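Side-chain contacts in aminoglycoside N(3)-acetyltransferase III (PDB 7LAO), which acetylates the 3-amino group of 2-deoxystreptamine antibiotics such as gentamicin and kanamycin with acetyl-CoA, and thereby confers resistance to them: residues N4-E7 with S8-D12; K221-A224 with V225-I228; V261-L264 with E265-G269. All coordinates share one frame; numbering follows the deposited sequence.

Contact 1 of 3, residues N4-E7 with S8-D12; sequences NTIE and SITAD
Ser-8 and Thr-5 trade side-chain-to-backbone hydrogen bonds at the start of helix 6-16, the reciprocal pattern of a capping box. Followed outward, the Ser-8 side chain begins with CB, which lies 3.4 Å from Thr-5 OG1, the atom that caps the Ser-8 amide. From there a chi1 of 78° sets OG between its own N and carbonyl carbon and swings it back toward the residues ahead of the helix. At the tip OG accepts from Thr-5 N at 3.0 Å in an almost straight bond, with an angle of 174° at the hydrogen. Asn-4 ND2 donates to the same oxygen over 3.1 Å, but more bent and with OG tilted from the amide plane. Two N-H donors therefore grip one hydroxyl oxygen and tie the extended lead-in to the first turn. The return bond runs from Ser-8 N to Thr-5 OG1 at 3.2 Å, giving a first-turn amide the acceptor that no preceding turn can supply. Beside this cap, Ile-9 CD1 packs on Asn-4 CB at 3.6 Å, the two side chains crossing at about a right angle. Ile-6 O takes two bonds from Thr-10, one turn on: OG1 comes in at 2.8 Å from above the carbonyl plane, and the amide N arrives from the opposite face. The helix lies at the surface against helix 40-51, where Ile-6 rests on Ser-42 and Ser-45 and Thr-10 on Ala-49. Ile-9 is buried, touching Ala-46 of that helix and Val-243 of strand 239-243, an outermost strand of the mixed sheet, while Asp-12 OD2 accepts from Gly-244 N just past the strand's end.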
ATOM      1  N   ASN A   4      24.061   8.454  -3.784  1.00 42.91           N
ATOM      2  CA  ASN A   4      24.041   7.152  -4.397  1.00 41.09           C
ATOM      3  C   ASN A   4      23.550   7.252  -5.849  1.00 46.48           C
ATOM      4  O   ASN A   4      23.067   8.282  -6.310  1.00 46.91           O
ATOM      5  CB  ASN A   4      23.137   6.207  -3.572  1.00 42.36           C
ATOM      6  CG  ASN A   4      23.846   5.709  -2.342  1.00 50.91           C
ATOM      7  OD1 ASN A   4      23.496   6.046  -1.201  1.00 48.28           O
ATOM      8  ND2 ASN A   4      24.916   4.975  -2.576  1.00 55.02           N
ATOM      9  N   THR A   5      23.684   6.154  -6.566  1.00 51.27           N
ATOM     10  CA  THR A   5      23.472   6.105  -8.000  1.00 54.36           C
ATOM     11  C   THR A   5      22.378   5.080  -8.313  1.00 55.96           C
ATOM     12  O   THR A   5      21.907   4.340  -7.444  1.00 46.91           O
ATOM     13  CB  THR A   5      24.799   5.806  -8.720  1.00 49.36           C
ATOM     14  OG1 THR A   5      25.388   4.585  -8.245  1.00 51.82           O
ATOM     15  CG2 THR A   5      25.781   6.951  -8.500  1.00 50.47           C
ATOM     16  N   ILE A   6      21.905   5.062  -9.557  1.00 42.80           N
ATOM     17  CA  ILE A   6      20.965   4.005  -9.909  1.00 39.14           C
ATOM     18  C   ILE A   6      21.596   2.636  -9.672  1.00 42.31           C
ATOM     19  O   ILE A   6      20.960   1.719  -9.114  1.00 39.32           O
ATOM     20  CB  ILE A   6      20.479   4.182 -11.358  1.00 39.38           C
ATOM     21  CG1 ILE A   6      19.450   5.304 -11.412  1.00 43.30           C
ATOM     22  CG2 ILE A   6      19.826   2.920 -11.846  1.00 40.65           C
ATOM     23  CD1 ILE A   6      19.141   5.786 -12.845  1.00 49.15           C
ATOM     24  N   GLU A   7      22.866   2.481 -10.061  1.00 38.58           N
ATOM     25  CA  GLU A   7      23.503   1.170 -10.001  1.00 45.28           C
ATOM     26  C   GLU A   7      23.768   0.734  -8.564  1.00 38.36           C
ATOM     27  O   GLU A   7      23.683  -0.460  -8.250  1.00 40.54           O
ATOM     28  CB  GLU A   7      24.815   1.177 -10.783  1.00 52.24           C
ATOM     29  CG  GLU A   7      24.643   1.336 -12.291  1.00 65.64           C
ATOM     30  CD  GLU A   7      24.447   2.795 -12.710  1.00 71.43           C
ATOM     31  OE1 GLU A   7      24.787   3.697 -11.909  1.00 61.93           O
ATOM     32  OE2 GLU A   7      23.940   3.035 -13.837  1.00 78.63           O
ATOM     33  N   SER A   8      24.103   1.675  -7.688  1.00 39.77           N
ATOM     34  CA  SER A   8      24.409   1.311  -6.304  1.00 43.21           C
ATOM     35  C   SER A   8      23.143   0.929  -5.557  1.00 38.80           C
ATOM     36  O   SER A   8      23.141  -0.030  -4.775  1.00 34.33           O
ATOM     37  CB  SER A   8      25.138   2.457  -5.597  1.00 46.29           C
ATOM     38  OG  SER A   8      24.277   3.506  -5.188  1.00 42.99           O
ATOM     39  N   ILE A   9      22.040   1.635  -5.825  1.00 35.15           N
ATOM     40  CA  ILE A   9      20.754   1.252  -5.241  1.00 30.63           C
ATOM     41  C   ILE A   9      20.287  -0.099  -5.770  1.00 29.22           C
ATOM     42  O   ILE A   9      19.741  -0.912  -5.011  1.00 33.28           O
ATOM     43  CB  ILE A   9      19.687   2.338  -5.476  1.00 30.58           C
ATOM     44  CG1 ILE A   9      20.136   3.729  -4.922  1.00 36.94           C
ATOM     45  CG2 ILE A   9      18.297   1.832  -4.905  1.00 28.59           C
ATOM     46  CD1 ILE A   9      20.547   3.725  -3.437  1.00 34.00           C
ATOM     47  N   THR A  10      20.513  -0.378  -7.061  1.00 34.48           N
ATOM     48  CA  THR A  10      20.169  -1.696  -7.588  1.00 38.07           C
ATOM     49  C   THR A  10      20.959  -2.789  -6.886  1.00 41.26           C
ATOM     50  O   THR A  10      20.410  -3.849  -6.578  1.00 36.33           O
ATOM     51  CB  THR A  10      20.405  -1.770  -9.105  1.00 39.38           C
ATOM     52  OG1 THR A  10      19.683  -0.729  -9.768  1.00 38.23           O
ATOM     53  CG2 THR A  10      19.891  -3.093  -9.642  1.00 36.65           C
ATOM     54  N   ALA A  11      22.262  -2.552  -6.647  1.00 35.95           N
ATOM     55  CA  ALA A  11      23.084  -3.509  -5.915  1.00 38.92           C
ATOM     56  C   ALA A  11      22.562  -3.733  -4.500  1.00 35.72           C
ATOM     57  O   ALA A  11      22.442  -4.885  -4.066  1.00 32.08           O
ATOM     58  CB  ALA A  11      24.534  -3.050  -5.877  1.00 39.03           C
ATOM     59  N   ASP A  12      22.184  -2.658  -3.790  1.00 30.82           N
ATOM     60  CA  ASP A  12      21.627  -2.838  -2.439  1.00 30.07           C
ATOM     61  C   ASP A  12      20.332  -3.673  -2.459  1.00 32.99           C
ATOM     62  O   ASP A  12      20.117  -4.538  -1.601  1.00 28.70           O
ATOM     63  CB  ASP A  12      21.351  -1.475  -1.784  1.00 34.24           C
ATOM     64  CG  ASP A  12      22.631  -0.609  -1.594  1.00 47.71           C
ATOM     65  OD1 ASP A  12      23.747  -1.184  -1.601  1.00 48.29           O
ATOM     66  OD2 ASP A  12      22.487   0.629  -1.409  1.00 36.71           O
TER

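Contact 2 of 3, residues K221-A224 with V225-I228; sequences KPDA and VETI
Asp-223 is the N-cap of helix 224-233, its carboxylate folded back over the first turn to meet Glu-226 N. Pro-222, just ahead of the cap, turns its CB to the side chains of Glu-226 and Thr-227. Val-225, the first residue of 225-228, lies alongside Asp-223 with both side chains pointing the same way, its CB 3.5 Å from Asp-223 OD2. Glu-226 then supplies the capped amide: its N donates to Asp-223 OD1 at 2.9 Å, nearly straight at the hydrogen but reaching the oxygen from above the carboxylate plane. The aspartate owes this reach to its chi1 of 75°, which turns the carboxylate back across its own backbone toward the helix start. The extended Glu-226 side chain runs past the proline, CD standing 4.0 Å from Pro-222 CB. Its OE2 comes within 4.3 Å of Asp-223 OD1, with the carboxylate planes 70° apart; this proximity of like charges is probably eased by the helix N-terminus and by a long, weak ion pair from Glu-226 to Lys-230. Thr-227 follows, donating twice to Asp-223 O: OG1 sits 2.8 Å from that oxygen, above the carbonyl plane, and Thr-227 N reaches it from the opposite face. Ile-228 closes the segment, its side chain packing against Leu-171 of helix 170-177 and Phe-259 of helix 253-268. Its amide N donates to Ala-224 O at 2.8 Å, with Ile-228 CG1 and CD1 lying close to that same oxygen, CG1 at 3.2 Å.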
ATOM      1  N   LYS A 221      -0.676   4.144  20.489  1.00 71.42           N
ATOM      2  CA  LYS A 221      -0.351   2.761  20.774  1.00 62.64           C
ATOM      3  C   LYS A 221      -0.351   1.960  19.485  1.00 59.64           C
ATOM      4  O   LYS A 221      -1.047   2.309  18.531  1.00 55.94           O
ATOM      5  CB  LYS A 221      -1.350   2.152  21.762  1.00 65.42           C
ATOM      6  CG  LYS A 221      -1.556   3.005  22.980  1.00 71.65           C
ATOM      7  CD  LYS A 221      -2.774   2.581  23.775  1.00 76.77           C
ATOM      8  CE  LYS A 221      -2.468   1.446  24.749  1.00 77.69           C
ATOM      9  NZ  LYS A 221      -3.247   1.596  26.029  1.00 78.23           N
ATOM     10  N   PRO A 222       0.428   0.893  19.420  1.00 56.76           N
ATOM     11  CA  PRO A 222       0.581   0.202  18.143  1.00 55.35           C
ATOM     12  C   PRO A 222      -0.744  -0.328  17.612  1.00 49.00           C
ATOM     13  O   PRO A 222      -1.614  -0.782  18.357  1.00 49.68           O
ATOM     14  CB  PRO A 222       1.583  -0.916  18.460  1.00 55.46           C
ATOM     15  CG  PRO A 222       1.665  -0.966  19.956  1.00 59.41           C
ATOM     16  CD  PRO A 222       1.379   0.407  20.432  1.00 54.79           C
ATOM     17  N   ASP A 223      -0.908  -0.198  16.309  1.00 41.98           N
ATOM     18  CA  ASP A 223      -2.038  -0.816  15.653  1.00 47.62           C
ATOM     19  C   ASP A 223      -1.719  -2.284  15.404  1.00 37.54           C
ATOM     20  O   ASP A 223      -0.670  -2.798  15.790  1.00 36.21           O
ATOM     21  CB  ASP A 223      -2.379  -0.069  14.361  1.00 52.74           C
ATOM     22  CG  ASP A 223      -1.390  -0.346  13.217  1.00 53.68           C
ATOM     23  OD1 ASP A 223      -0.187  -0.607  13.443  1.00 51.32           O
ATOM     24  OD2 ASP A 223      -1.850  -0.309  12.061  1.00 57.35           O
ATOM     25  N   ALA A 224      -2.635  -2.974  14.743  1.00 38.89           N
ATOM     26  CA  ALA A 224      -2.444  -4.403  14.532  1.00 41.86           C
ATOM     27  C   ALA A 224      -1.331  -4.673  13.534  1.00 40.03           C
ATOM     28  O   ALA A 224      -0.591  -5.662  13.668  1.00 33.57           O
ATOM     29  CB  ALA A 224      -3.738  -5.038  14.047  1.00 42.20           C
ATOM     30  N   VAL A 225      -1.236  -3.836  12.497  1.00 34.31           N
ATOM     31  CA  VAL A 225      -0.194  -4.017  11.498  1.00 33.16           C
ATOM     32  C   VAL A 225       1.175  -4.021  12.177  1.00 29.08           C
ATOM     33  O   VAL A 225       1.930  -4.994  12.073  1.00 28.82           O
ATOM     34  CB  VAL A 225      -0.312  -2.939  10.406  1.00 34.12           C
ATOM     35  CG1 VAL A 225       0.879  -2.977   9.484  1.00 27.67           C
ATOM     36  CG2 VAL A 225      -1.626  -3.186   9.600  1.00 37.17           C
ATOM     37  N   GLU A 226       1.455  -2.980  12.963  1.00 30.29           N
ATOM     38  CA  GLU A 226       2.721  -2.883  13.669  1.00 34.85           C
ATOM     39  C   GLU A 226       2.897  -4.041  14.648  1.00 37.46           C
ATOM     40  O   GLU A 226       3.976  -4.648  14.725  1.00 37.98           O
ATOM     41  CB  GLU A 226       2.784  -1.543  14.399  1.00 41.78           C
ATOM     42  CG  GLU A 226       4.042  -1.343  15.176  1.00 44.21           C
ATOM     43  CD  GLU A 226       4.234   0.111  15.611  1.00 56.93           C
ATOM     44  OE1 GLU A 226       5.253   0.389  16.252  1.00 63.54           O
ATOM     45  OE2 GLU A 226       3.377   0.971  15.316  1.00 62.23           O
ATOM     46  N   THR A 227       1.852  -4.350  15.415  1.00 32.30           N
ATOM     47  CA  THR A 227       1.971  -5.426  16.393  1.00 34.17           C
ATOM     48  C   THR A 227       2.353  -6.727  15.688  1.00 33.30           C
ATOM     49  O   THR A 227       3.303  -7.407  16.084  1.00 28.81           O
ATOM     50  CB  THR A 227       0.651  -5.566  17.175  1.00 32.79           C
ATOM     51  OG1 THR A 227       0.388  -4.343  17.871  1.00 38.34           O
ATOM     52  CG2 THR A 227       0.709  -6.694  18.221  1.00 36.55           C
ATOM     53  N   ILE A 228       1.683  -7.029  14.577  1.00 32.40           N
ATOM     54  CA  ILE A 228       1.885  -8.304  13.896  1.00 32.21           C
ATOM     55  C   ILE A 228       3.250  -8.358  13.218  1.00 30.59           C
ATOM     56  O   ILE A 228       3.952  -9.377  13.294  1.00 32.35           O
ATOM     57  CB  ILE A 228       0.751  -8.552  12.889  1.00 29.52           C
ATOM     58  CG1 ILE A 228      -0.557  -8.829  13.643  1.00 32.58           C
ATOM     59  CG2 ILE A 228       1.088  -9.744  12.022  1.00 27.72           C
ATOM     60  CD1 ILE A 228      -1.777  -8.712  12.771  1.00 38.47           C
TER

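Contact 3 of 3, residues V261-L264 with E265-G269; sequences VTYL and EQHFG
Tyr-263 carries the imidazole of His-267, one turn later on helix 253-268, over one face of its ring. The stack is face to face, with centroids 4.1 Å apart and planes 21° from parallel. His-267 ND1 stands above the centre of the phenol ring, while CE1 makes the nearest approach, 3.5 Å from Tyr-263 CE1. The histidine is also held at its edge: ND1 donates to Tyr-263 O at 2.9 Å, and that oxygen lies in the imidazole plane. With the stack, this bond fixes how the ring is turned, and it implies that ND1 carries a hydrogen. The same carbonyl receives a weak bond from His-267 N, so side chain and backbone share one acceptor near the end of the helix. Tyr-263 can lie under the imidazole because its CG is anti to the backbone N (chi1 -175°), a torsion that brings the ring end nearer to the following turn. Further round, Leu-264 CD2 touches Phe-268 CD1 at 4.0 Å, the side chains crossing at a slant, and Leu-264 O accepts from Phe-268 N. Glu-265 crosses Val-261 at an angle, its CG passing close to Val-261 O and its OE2 ending 3.3 Å from Val-261 CG1. The turns form the C-terminal end of helix 253-268, the chain's last. Tyr-263 and Leu-264 pack on Ile-228 of helix 224-233, Val-261 meets Ala-174 and Ile-177 of helix 170-177, and Phe-268 sets its ring steeply against that of Phe-216 in a loop.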
ATOM      1  N   VAL A 261      -2.775 -13.955  10.123  1.00 31.72           N
ATOM      2  CA  VAL A 261      -4.069 -14.595  10.364  1.00 36.98           C
ATOM      3  C   VAL A 261      -3.962 -15.521  11.582  1.00 35.47           C
ATOM      4  O   VAL A 261      -4.825 -15.514  12.464  1.00 35.47           O
ATOM      5  CB  VAL A 261      -4.551 -15.335   9.089  1.00 31.45           C
ATOM      6  CG1 VAL A 261      -5.869 -16.114   9.337  1.00 37.01           C
ATOM      7  CG2 VAL A 261      -4.794 -14.368   7.950  1.00 30.71           C
ATOM      8  N   THR A 262      -2.878 -16.299  11.654  1.00 31.63           N
ATOM      9  CA  THR A 262      -2.621 -17.180  12.786  1.00 34.04           C
ATOM     10  C   THR A 262      -2.529 -16.391  14.091  1.00 36.41           C
ATOM     11  O   THR A 262      -3.131 -16.759  15.103  1.00 35.22           O
ATOM     12  CB  THR A 262      -1.299 -17.928  12.540  1.00 46.49           C
ATOM     13  OG1 THR A 262      -1.381 -18.644  11.303  1.00 56.62           O
ATOM     14  CG2 THR A 262      -0.972 -18.897  13.682  1.00 45.96           C
ATOM     15  N   TYR A 263      -1.709 -15.335  14.087  1.00 31.84           N
ATOM     16  CA  TYR A 263      -1.578 -14.434  15.228  1.00 34.04           C
ATOM     17  C   TYR A 263      -2.936 -13.929  15.687  1.00 32.64           C
ATOM     18  O   TYR A 263      -3.258 -13.969  16.879  1.00 34.51           O
ATOM     19  CB  TYR A 263      -0.674 -13.233  14.837  1.00 30.52           C
ATOM     20  CG  TYR A 263      -0.388 -12.301  16.023  1.00 33.63           C
ATOM     21  CD1 TYR A 263       0.731 -12.498  16.825  1.00 33.46           C
ATOM     22  CD2 TYR A 263      -1.265 -11.263  16.366  1.00 37.25           C
ATOM     23  CE1 TYR A 263       1.010 -11.669  17.947  1.00 39.63           C
ATOM     24  CE2 TYR A 263      -1.001 -10.434  17.495  1.00 40.99           C
ATOM     25  CZ  TYR A 263       0.136 -10.646  18.269  1.00 38.88           C
ATOM     26  OH  TYR A 263       0.384  -9.840  19.358  1.00 43.53           O
ATOM     27  N   LEU A 264      -3.734 -13.399  14.755  1.00 33.35           N
ATOM     28  CA  LEU A 264      -5.020 -12.834  15.152  1.00 38.34           C
ATOM     29  C   LEU A 264      -5.957 -13.913  15.700  1.00 40.90           C
ATOM     30  O   LEU A 264      -6.734 -13.661  16.636  1.00 43.06           O
ATOM     31  CB  LEU A 264      -5.663 -12.098  13.973  1.00 39.91           C
ATOM     32  CG  LEU A 264      -5.065 -10.716  13.625  1.00 38.17           C
ATOM     33  CD1 LEU A 264      -5.574 -10.194  12.286  1.00 34.62           C
ATOM     34  CD2 LEU A 264      -5.337  -9.684  14.724  1.00 33.85           C
ATOM     35  N   GLU A 265      -5.873 -15.124  15.163  1.00 37.34           N
ATOM     36  CA  GLU A 265      -6.727 -16.200  15.656  1.00 44.81           C
ATOM     37  C   GLU A 265      -6.319 -16.594  17.067  1.00 51.52           C
ATOM     38  O   GLU A 265      -7.169 -16.780  17.955  1.00 42.86           O
ATOM     39  CB  GLU A 265      -6.621 -17.399  14.725  1.00 46.44           C
ATOM     40  CG  GLU A 265      -7.286 -17.238  13.365  1.00 50.76           C
ATOM     41  CD  GLU A 265      -7.233 -18.527  12.540  1.00 68.69           C
ATOM     42  OE1 GLU A 265      -7.207 -19.624  13.144  1.00 71.54           O
ATOM     43  OE2 GLU A 265      -7.223 -18.447  11.291  1.00 76.06           O
ATOM     44  N   GLN A 266      -5.016 -16.768  17.279  1.00 43.56           N
ATOM     45  CA  GLN A 266      -4.556 -17.215  18.581  1.00 46.60           C
ATOM     46  C   GLN A 266      -4.818 -16.162  19.649  1.00 53.64           C
ATOM     47  O   GLN A 266      -4.964 -16.508  20.821  1.00 54.35           O
ATOM     48  CB  GLN A 266      -3.066 -17.575  18.522  1.00 48.24           C
ATOM     49  CG  GLN A 266      -2.776 -18.822  17.715  1.00 47.81           C
ATOM     50  CD  GLN A 266      -3.311 -20.067  18.407  1.00 61.49           C
ATOM     51  OE1 GLN A 266      -2.896 -20.386  19.525  1.00 60.37           O
ATOM     52  NE2 GLN A 266      -4.261 -20.754  17.764  1.00 64.02           N
ATOM     53  N   HIS A 267      -4.898 -14.882  19.277  1.00 47.58           N
ATOM     54  CA  HIS A 267      -5.013 -13.844  20.294  1.00 53.33           C
ATOM     55  C   HIS A 267      -6.403 -13.263  20.417  1.00 50.08           C
ATOM     56  O   HIS A 267      -6.801 -12.863  21.510  1.00 49.67           O
ATOM     57  CB  HIS A 267      -4.012 -12.715  20.022  1.00 48.46           C
ATOM     58  CG  HIS A 267      -2.594 -13.111  20.306  1.00 52.93           C
ATOM     59  ND1 HIS A 267      -1.820 -13.812  19.407  1.00 53.00           N
ATOM     60  CD2 HIS A 267      -1.820 -12.923  21.397  1.00 60.37           C
ATOM     61  CE1 HIS A 267      -0.632 -14.042  19.929  1.00 55.83           C
ATOM     62  NE2 HIS A 267      -0.602 -13.503  21.133  1.00 59.66           N
ATOM     63  N   PHE A 268      -7.174 -13.223  19.351  1.00 44.23           N
ATOM     64  CA  PHE A 268      -8.475 -12.579  19.444  1.00 47.30           C
ATOM     65  C   PHE A 268      -9.607 -13.481  18.983  1.00 47.74           C
ATOM     66  O   PHE A 268     -10.747 -13.028  18.914  1.00 57.57           O
ATOM     67  CB  PHE A 268      -8.436 -11.257  18.667  1.00 47.20           C
ATOM     68  CG  PHE A 268      -7.390 -10.314  19.199  1.00 43.84           C
ATOM     69  CD1 PHE A 268      -6.133 -10.263  18.635  1.00 45.06           C
ATOM     70  CD2 PHE A 268      -7.645  -9.544  20.324  1.00 48.70           C
ATOM     71  CE1 PHE A 268      -5.137  -9.412  19.150  1.00 46.34           C
ATOM     72  CE2 PHE A 268      -6.666  -8.688  20.838  1.00 51.73           C
ATOM     73  CZ  PHE A 268      -5.411  -8.628  20.254  1.00 45.71           C
ATOM     74  N   GLY A 269      -9.328 -14.746  18.696  1.00 54.29           N
ATOM     75  CA  GLY A 269     -10.385 -15.643  18.293  1.00 63.82           C
ATOM     76  C   GLY A 269     -11.220 -16.157  19.428  1.00 80.03           C
ATOM     77  O   GLY A 269     -12.183 -16.885  19.189  1.00 83.68           O
TER

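How the contacts relate
Contacts 2 and 3 are neighbours, their centres 13 Å apart, and they join the start of helix 224-233 to the end of helix 253-268. Thr-227 CG2 meets Tyr-263 OH at 3.4 Å, and Ile-228 CG1 packs against Tyr-263 CD2 at 3.7 Å, so the tyrosine that stacks on histidine in contact 3 also covers the first turn capped in contact 2. Contact 1 stands apart near the N-terminus, its centre 32 Å from that of contact 2 and 40 Å from that of contact 3. Contacts 1 and 2 both start a helix with a side-chain N-cap, whereas contact 3 lies where a helix ends.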